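PDB 4MUQ: D,D-dipeptidase/D,D-carboxypeptidase from Enterococcus faecalis, which probably cleaves the D-Ala-D-Ala dipeptide, and perhaps peptidoglycan precursors ending in it, as a zinc-dependent vancomycin-resistance peptidase. Local coordinates for residues C15-L20 with F169-Y174; K23-R28 with N240-F245. All coordinates share one frame; numbering follows the deposited sequence.

Interaction 1: residues C15-L20 with F169-Y174; sequences CGNLLL and FRYVGY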
loop_
_atom_site.group_PDB
_atom_site.type_symbol
_atom_site.label_atom_id
_atom_site.label_comp_id
_atom_site.label_asym_id
_atom_site.label_seq_id
_atom_site.Cartn_x
_atom_site.Cartn_y
_atom_site.Cartn_z
ATOM N N CYS A 15 3.833 12.143 0.690
ATOM C CA CYS A 15 3.289 11.499 1.888
ATOM C C CYS A 15 1.899 10.916 1.642
ATOM O O CYS A 15 1.143 11.454 0.840
ATOM C CB CYS A 15 3.190 12.510 3.034
ATOM S SG CYS A 15 4.741 13.327 3.478
ATOM N N GLY A 16 1.553 9.828 2.333
ATOM C CA GLY A 16 0.183 9.323 2.310
ATOM C C GLY A 16 0.005 7.849 1.969
ATOM O O GLY A 16 0.959 7.170 1.554
ATOM N N ASN A 17 -1.228 7.367 2.117
ATOM C CA ASN A 17 -1.538 5.951 1.888
ATOM C C ASN A 17 -1.418 5.505 0.440
ATOM O O ASN A 17 -1.309 4.307 0.164
ATOM C CB ASN A 17 -2.966 5.603 2.323
ATOM C CG ASN A 17 -3.161 5.620 3.820
ATOM O OD1 ASN A 17 -2.206 5.560 4.591
ATOM N ND2 ASN A 17 -4.423 5.664 4.241
ATOM N N LEU A 18 -1.486 6.459 -0.488
ATOM C CA LEU A 18 -1.542 6.120 -1.910
ATOM C C LEU A 18 -0.259 6.403 -2.687
ATOM O O LEU A 18 -0.278 6.470 -3.918
ATOM C CB LEU A 18 -2.738 6.802 -2.577
ATOM C CG LEU A 18 -4.090 6.192 -2.205
ATOM C CD1 LEU A 18 -5.233 7.138 -2.524
ATOM C CD2 LEU A 18 -4.263 4.889 -2.978
ATOM N N LEU A 19 0.867 6.532 -1.989
ATOM C CA LEU A 19 2.127 6.736 -2.685
ATOM C C LEU A 19 2.409 5.609 -3.657
ATOM O O LEU A 19 2.389 4.428 -3.279
ATOM C CB LEU A 19 3.296 6.789 -1.696
ATOM C CG LEU A 19 3.240 7.910 -0.669
ATOM C CD1 LEU A 19 4.407 7.769 0.289
ATOM C CD2 LEU A 19 3.241 9.294 -1.343
ATOM N N LEU A 20 2.731 5.958 -4.895
ATOM C CA LEU A 20 3.263 4.973 -5.822
ATOM C C LEU A 20 4.786 4.971 -5.728
ATOM O O LEU A 20 5.441 5.937 -6.137
ATOM C CB LEU A 20 2.824 5.291 -7.250
ATOM C CG LEU A 20 3.371 4.335 -8.315
ATOM C CD1 LEU A 20 2.945 2.893 -8.038
ATOM C CD2 LEU A 20 2.902 4.750 -9.683
ATOM N N PHE A 169 1.960 -7.735 0.369
ATOM C CA PHE A 169 0.696 -6.993 0.384
ATOM C C PHE A 169 0.933 -5.545 0.745
ATOM O O PHE A 169 1.758 -5.229 1.596
ATOM C CB PHE A 169 -0.298 -7.658 1.350
ATOM C CG PHE A 169 -0.799 -8.966 0.843
ATOM C CD1 PHE A 169 -1.994 -9.032 0.142
ATOM C CD2 PHE A 169 -0.041 -10.116 0.983
ATOM C CE1 PHE A 169 -2.462 -10.236 -0.376
ATOM C CE2 PHE A 169 -0.491 -11.322 0.462
ATOM C CZ PHE A 169 -1.710 -11.377 -0.221
ATOM N N ARG A 170 0.201 -4.665 0.074
ATOM C CA ARG A 170 0.350 -3.225 0.254
ATOM C C ARG A 170 -0.956 -2.619 0.746
ATOM O O ARG A 170 -2.022 -2.889 0.173
ATOM C CB ARG A 170 0.759 -2.592 -1.086
ATOM C CG ARG A 170 0.561 -1.074 -1.193
ATOM C CD ARG A 170 1.434 -0.270 -0.248
ATOM N NE ARG A 170 0.985 1.122 -0.278
ATOM C CZ ARG A 170 1.444 2.044 -1.117
ATOM N NH1 ARG A 170 2.412 1.759 -1.975
ATOM N NH2 ARG A 170 0.928 3.273 -1.087
ATOM N N TYR A 171 -0.884 -1.837 1.820
ATOM C CA TYR A 171 -2.049 -1.094 2.280
ATOM C C TYR A 171 -2.192 0.192 1.480
ATOM O O TYR A 171 -1.265 1.016 1.455
ATOM C CB TYR A 171 -1.910 -0.759 3.756
ATOM C CG TYR A 171 -3.110 -0.051 4.327
ATOM C CD1 TYR A 171 -4.224 -0.768 4.714
ATOM C CD2 TYR A 171 -3.119 1.329 4.476
ATOM C CE1 TYR A 171 -5.328 -0.128 5.245
ATOM C CE2 TYR A 171 -4.217 1.983 5.019
ATOM C CZ TYR A 171 -5.317 1.242 5.396
ATOM O OH TYR A 171 -6.427 1.867 5.928
ATOM N N VAL A 172 -3.358 0.370 0.851
ATOM C CA VAL A 172 -3.712 1.628 0.178
ATOM C C VAL A 172 -4.923 2.275 0.826
ATOM O O VAL A 172 -5.219 3.450 0.571
ATOM C CB VAL A 172 -3.984 1.440 -1.328
ATOM C CG1 VAL A 172 -2.694 1.108 -2.062
ATOM C CG2 VAL A 172 -5.043 0.368 -1.566
ATOM N N GLY A 173 -5.630 1.524 1.662
ATOM C CA GLY A 173 -6.844 2.008 2.287
ATOM C C GLY A 173 -8.100 1.671 1.504
ATOM O O GLY A 173 -8.072 1.538 0.279
ATOM N N TYR A 174 -9.198 1.520 2.227
ATOM C CA TYR A 174 -10.509 1.337 1.622
ATOM C C TYR A 174 -11.037 2.719 1.235
ATOM O O TYR A 174 -10.837 3.684 1.970
ATOM C CB TYR A 174 -11.426 0.689 2.656
ATOM C CG TYR A 174 -12.781 0.270 2.149
ATOM C CD1 TYR A 174 -12.962 -0.970 1.535
ATOM C CD2 TYR A 174 -13.883 1.096 2.299
ATOM C CE1 TYR A 174 -14.202 -1.362 1.074
ATOM C CE2 TYR A 174 -15.136 0.708 1.840
ATOM C CZ TYR A 174 -15.281 -0.522 1.230
ATOM O OH TYR A 174 -16.522 -0.915 0.774
HETATM O O HOH W 1 -6.290 5.665 1.792
HETATM O O HOH W 2 -6.034 4.449 6.713
#
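Arg170, on the strand that carries the zinc ligand His168, reaches across to the carbonyls of Asn17 and Leu19 in a buried, polar contact near the centre of the chain. Residues 15-20 belong to the long loop between strands 3-9 and 35-39, which contains a type I beta turn from Gly16 to Leu19, whose Asn17 and Leu19 carbonyls meet the guanidinium at its edge. NH1 and NH2 of Arg170 both grip Leu19 O; NH1 lies 3.0 Å from it, almost in line with its C=O bond. NH2 also bonds Asn17 O at 2.8 Å, coming from above that carbonyl plane. Arg170 NE turns back to its own neighbour, Tyr171 O (2.8 Å). CG is anti to the backbone N (chi1 163°) and the chain bends at chi2, which places CD; Glu107 forms a salt bridge with NH1. Strand 168-171 belongs to the four-stranded antiparallel sheet of this Hedgehog/DD-peptidase fold, so the arginine ties the N-terminal loop to the sheet, with its side chain about 9 Å from the zinc ion. Beside it, Leu18 CD2 packs on Val172 CB at 3.8 Å, the two side chains crossing at about a right angle. Asn17 ND2 sits at the edge of the Tyr171 ring, 3.8 Å from CE2, its amide plane 85° from the ring; one water joins ND2 to Tyr171 OH, another to Val172 O.

Interaction 2: residues K23-R28 with N240-F245; sequences KNYPLR and NNIDGF. With PE3 (3,6,9,12,15,18,21,24,27,30,33,36,39-tridecaoxahentetracontane-1,41-diol), chain H.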
loop_
_atom_site.group_PDB
_atom_site.type_symbol
_atom_site.label_atom_id
_atom_site.label_comp_id
_atom_site.label_asym_id
_atom_site.label_seq_id
_atom_site.Cartn_x
_atom_site.Cartn_y
_atom_site.Cartn_z
ATOM N N LYS A 23 10.428 1.632 -9.313
ATOM C CA LYS A 23 11.711 1.997 -9.907
ATOM C C LYS A 23 11.691 3.426 -10.444
ATOM O O LYS A 23 12.682 4.147 -10.343
ATOM C CB LYS A 23 12.103 1.027 -11.024
ATOM C CG LYS A 23 13.467 1.318 -11.630
ATOM C CD LYS A 23 13.762 0.398 -12.806
ATOM C CE LYS A 23 15.132 0.691 -13.401
ATOM N NZ LYS A 23 15.339 -0.028 -14.690
ATOM N N ASN A 24 10.553 3.837 -10.988
ATOM C CA ASN A 24 10.399 5.175 -11.558
ATOM C C ASN A 24 10.270 6.266 -10.506
ATOM O O ASN A 24 10.696 7.397 -10.730
ATOM C CB ASN A 24 9.174 5.227 -12.469
ATOM C CG ASN A 24 9.311 4.348 -13.687
ATOM O OD1 ASN A 24 8.328 3.761 -14.155
ATOM N ND2 ASN A 24 10.515 4.254 -14.212
ATOM N N TYR A 25 9.669 5.926 -9.368
ATOM C CA TYR A 25 9.247 6.932 -8.404
ATOM C C TYR A 25 9.746 6.576 -7.012
ATOM O O TYR A 25 9.120 5.783 -6.308
ATOM C CB TYR A 25 7.719 7.047 -8.401
ATOM C CG TYR A 25 7.122 7.263 -9.776
ATOM C CD1 TYR A 25 7.395 8.413 -10.503
ATOM C CD2 TYR A 25 6.286 6.311 -10.343
ATOM C CE1 TYR A 25 6.851 8.609 -11.767
ATOM C CE2 TYR A 25 5.739 6.498 -11.604
ATOM C CZ TYR A 25 6.039 7.637 -12.308
ATOM O OH TYR A 25 5.487 7.846 -13.558
ATOM N N PRO A 26 10.858 7.188 -6.602
ATOM C CA PRO A 26 11.451 6.812 -5.313
ATOM C C PRO A 26 10.696 7.390 -4.117
ATOM O O PRO A 26 9.885 8.312 -4.246
ATOM C CB PRO A 26 12.847 7.430 -5.392
ATOM C CG PRO A 26 12.645 8.664 -6.226
ATOM C CD PRO A 26 11.656 8.217 -7.296
ATOM N N LEU A 27 10.956 6.822 -2.947
ATOM C CA LEU A 27 10.530 7.423 -1.688
ATOM C C LEU A 27 11.343 8.693 -1.489
ATOM O O LEU A 27 12.572 8.679 -1.642
ATOM C CB LEU A 27 10.777 6.434 -0.542
ATOM C CG LEU A 27 10.216 6.739 0.851
ATOM C CD1 LEU A 27 8.693 6.732 0.854
ATOM C CD2 LEU A 27 10.734 5.716 1.841
ATOM N N ARG A 28 10.679 9.804 -1.176
ATOM C CA ARG A 28 11.394 11.058 -0.987
ATOM C C ARG A 28 11.351 11.559 0.448
ATOM O O ARG A 28 12.202 12.347 0.865
ATOM C CB ARG A 28 10.883 12.123 -1.953
ATOM C CG ARG A 28 11.087 11.720 -3.394
ATOM C CD ARG A 28 10.861 12.872 -4.332
ATOM N NE ARG A 28 10.917 12.443 -5.724
ATOM C CZ ARG A 28 12.043 12.294 -6.415
ATOM N NH1 ARG A 28 13.215 12.532 -5.838
ATOM N NH2 ARG A 28 11.998 11.899 -7.683
ATOM N N ASN A 240 0.290 11.130 -4.351
ATOM C CA ASN A 240 0.494 9.925 -5.151
ATOM C C ASN A 240 1.969 9.613 -5.415
ATOM O O ASN A 240 2.295 8.653 -6.123
ATOM C CB ASN A 240 -0.311 9.945 -6.452
ATOM C CG ASN A 240 0.142 11.023 -7.431
ATOM O OD1 ASN A 240 1.147 11.721 -7.223
ATOM N ND2 ASN A 240 -0.609 11.163 -8.520
ATOM N N ASN A 241 2.837 10.439 -4.834
ATOM C CA ASN A 241 4.297 10.310 -4.925
ATOM C C ASN A 241 4.879 10.819 -6.236
ATOM O O ASN A 241 6.074 10.663 -6.500
ATOM C CB ASN A 241 4.777 8.866 -4.669
ATOM C CG ASN A 241 6.182 8.817 -4.116
ATOM O OD1 ASN A 241 6.576 9.664 -3.308
ATOM N ND2 ASN A 241 6.961 7.820 -4.550
ATOM N N ILE A 242 4.038 11.451 -7.051
ATOM C CA ILE A 242 4.463 11.839 -8.391
ATOM C C ILE A 242 4.124 13.289 -8.728
ATOM O O ILE A 242 5.004 14.098 -9.024
ATOM C CB ILE A 242 3.812 10.939 -9.471
ATOM C CG1 ILE A 242 4.008 9.457 -9.154
ATOM C CG2 ILE A 242 4.362 11.279 -10.856
ATOM C CD1 ILE A 242 3.266 8.540 -10.121
ATOM N N ASP A 243 2.840 13.623 -8.680
ATOM C CA ASP A 243 2.416 14.879 -9.266
ATOM C C ASP A 243 1.181 15.495 -8.645
ATOM O O ASP A 243 0.740 16.530 -9.110
ATOM C CB ASP A 243 2.209 14.701 -10.782
ATOM C CG ASP A 243 1.256 13.550 -11.119
ATOM O OD1 ASP A 243 0.329 13.286 -10.328
ATOM O OD2 ASP A 243 1.431 12.923 -12.191
ATOM N N GLY A 244 0.609 14.886 -7.617
ATOM C CA GLY A 244 -0.621 15.433 -7.067
ATOM C C GLY A 244 -1.205 14.640 -5.916
ATOM O O GLY A 244 -0.527 13.814 -5.268
ATOM N N PHE A 245 -2.487 14.891 -5.674
ATOM C CA PHE A 245 -3.162 14.400 -4.494
ATOM C C PHE A 245 -4.412 13.621 -4.870
ATOM O O PHE A 245 -5.072 13.921 -5.876
ATOM C CB PHE A 245 -3.537 15.570 -3.576
ATOM C CG PHE A 245 -2.365 16.408 -3.140
ATOM C CD1 PHE A 245 -1.557 15.995 -2.081
ATOM C CD2 PHE A 245 -2.059 17.594 -3.789
ATOM C CE1 PHE A 245 -0.478 16.765 -1.674
ATOM C CE2 PHE A 245 -0.975 18.368 -3.388
ATOM C CZ PHE A 245 -0.183 17.951 -2.326
HETATM O O43 PE3 H . 8.843 2.128 -17.263
HETATM C C42 PE3 H . 8.334 1.328 -16.192
HETATM C C41 PE3 H . 9.065 -0.022 -16.073
HETATM O O40 PE3 H . 8.470 -0.710 -14.947
HETATM C C39 PE3 H . 8.699 0.224 -13.891
HETATM C C38 PE3 H . 8.205 -0.028 -12.509
HETATM O O37 PE3 H . 8.661 1.169 -11.869
HETATM O O HOH W 3 8.788 10.025 -6.301
HETATM O O HOH W 4 7.891 9.657 -0.965
#
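Tyr25 and Ile242 make the apolar half of this contact, a CH-pi interaction in which the end of the isoleucine lies over the tyrosine ring. Ile242 CD1 stands 3.6 Å from the ring centroid, 14° off the normal, while CG2 meets the rim at Tyr25 CE1. With CG1 anti to the carbonyl carbon (chi1 -51°) and CD1 extended beyond it, the CG1-CD1 arm runs across the face. Asn24 CB covers the centre of the opposite face, so the ring is sandwiched between its own neighbour and the isoleucine.

The polar half centres on the Asn241 amide. Its ND2 donates to Pro26 O at 3.0 Å, from well above the carbonyl plane, and also to Leu20 O. Two waters extend the link: one donates to both Pro26 O and Asn241 O, the other joins Asn241 OD1 (2.7 Å) to the backbone N of Arg28. Both ends of the amide are therefore engaged.

Within the 240-245 turn, Asn240 organises the backbone. Its OD1 accepts from the backbone N of Ile242, Asp243 and Gly244, the first an Asx turn, the second completing an Asx motif; the bond from Asp243 N is nearly straight (170°) and falls on a lone pair. Asn240 ND2 in turn donates to Asp243 OD1, at 2.9 Å.

The turn joins strands 234-239 and 244-250, neighbours in the second antiparallel sheet, and Asp243 forms a salt bridge with Lys195 and a hydrogen bond with Tyr217. Helix 187-194 flanks it, with Thr191 against Asn240 and Ile242, while on the 23-28 side Leu27 forms a backbone hydrogen bond with Asn104.

Overall arrangement
The long loop between strands 3-9 and 35-39 supplies one side of both contacts, meeting a different antiparallel sheet in each: the sheet bearing the zinc ligand His168 in interaction 1, the C-terminal one in interaction 2. Interaction 1 is core, and there a guanidinium binds backbone carbonyls. Interaction 2, about 12 Å away between centres and partly exposed, relies on a neutral amide, waters and an aliphatic group over an aromatic face. They meet at Leu20, whose backbone N probably bonds Asn240 O, while Leu19 CD2 packs on Asn241 CB. The 240-245 turn thus touches both portions of the loop, and helix 187-194 borders both contacts.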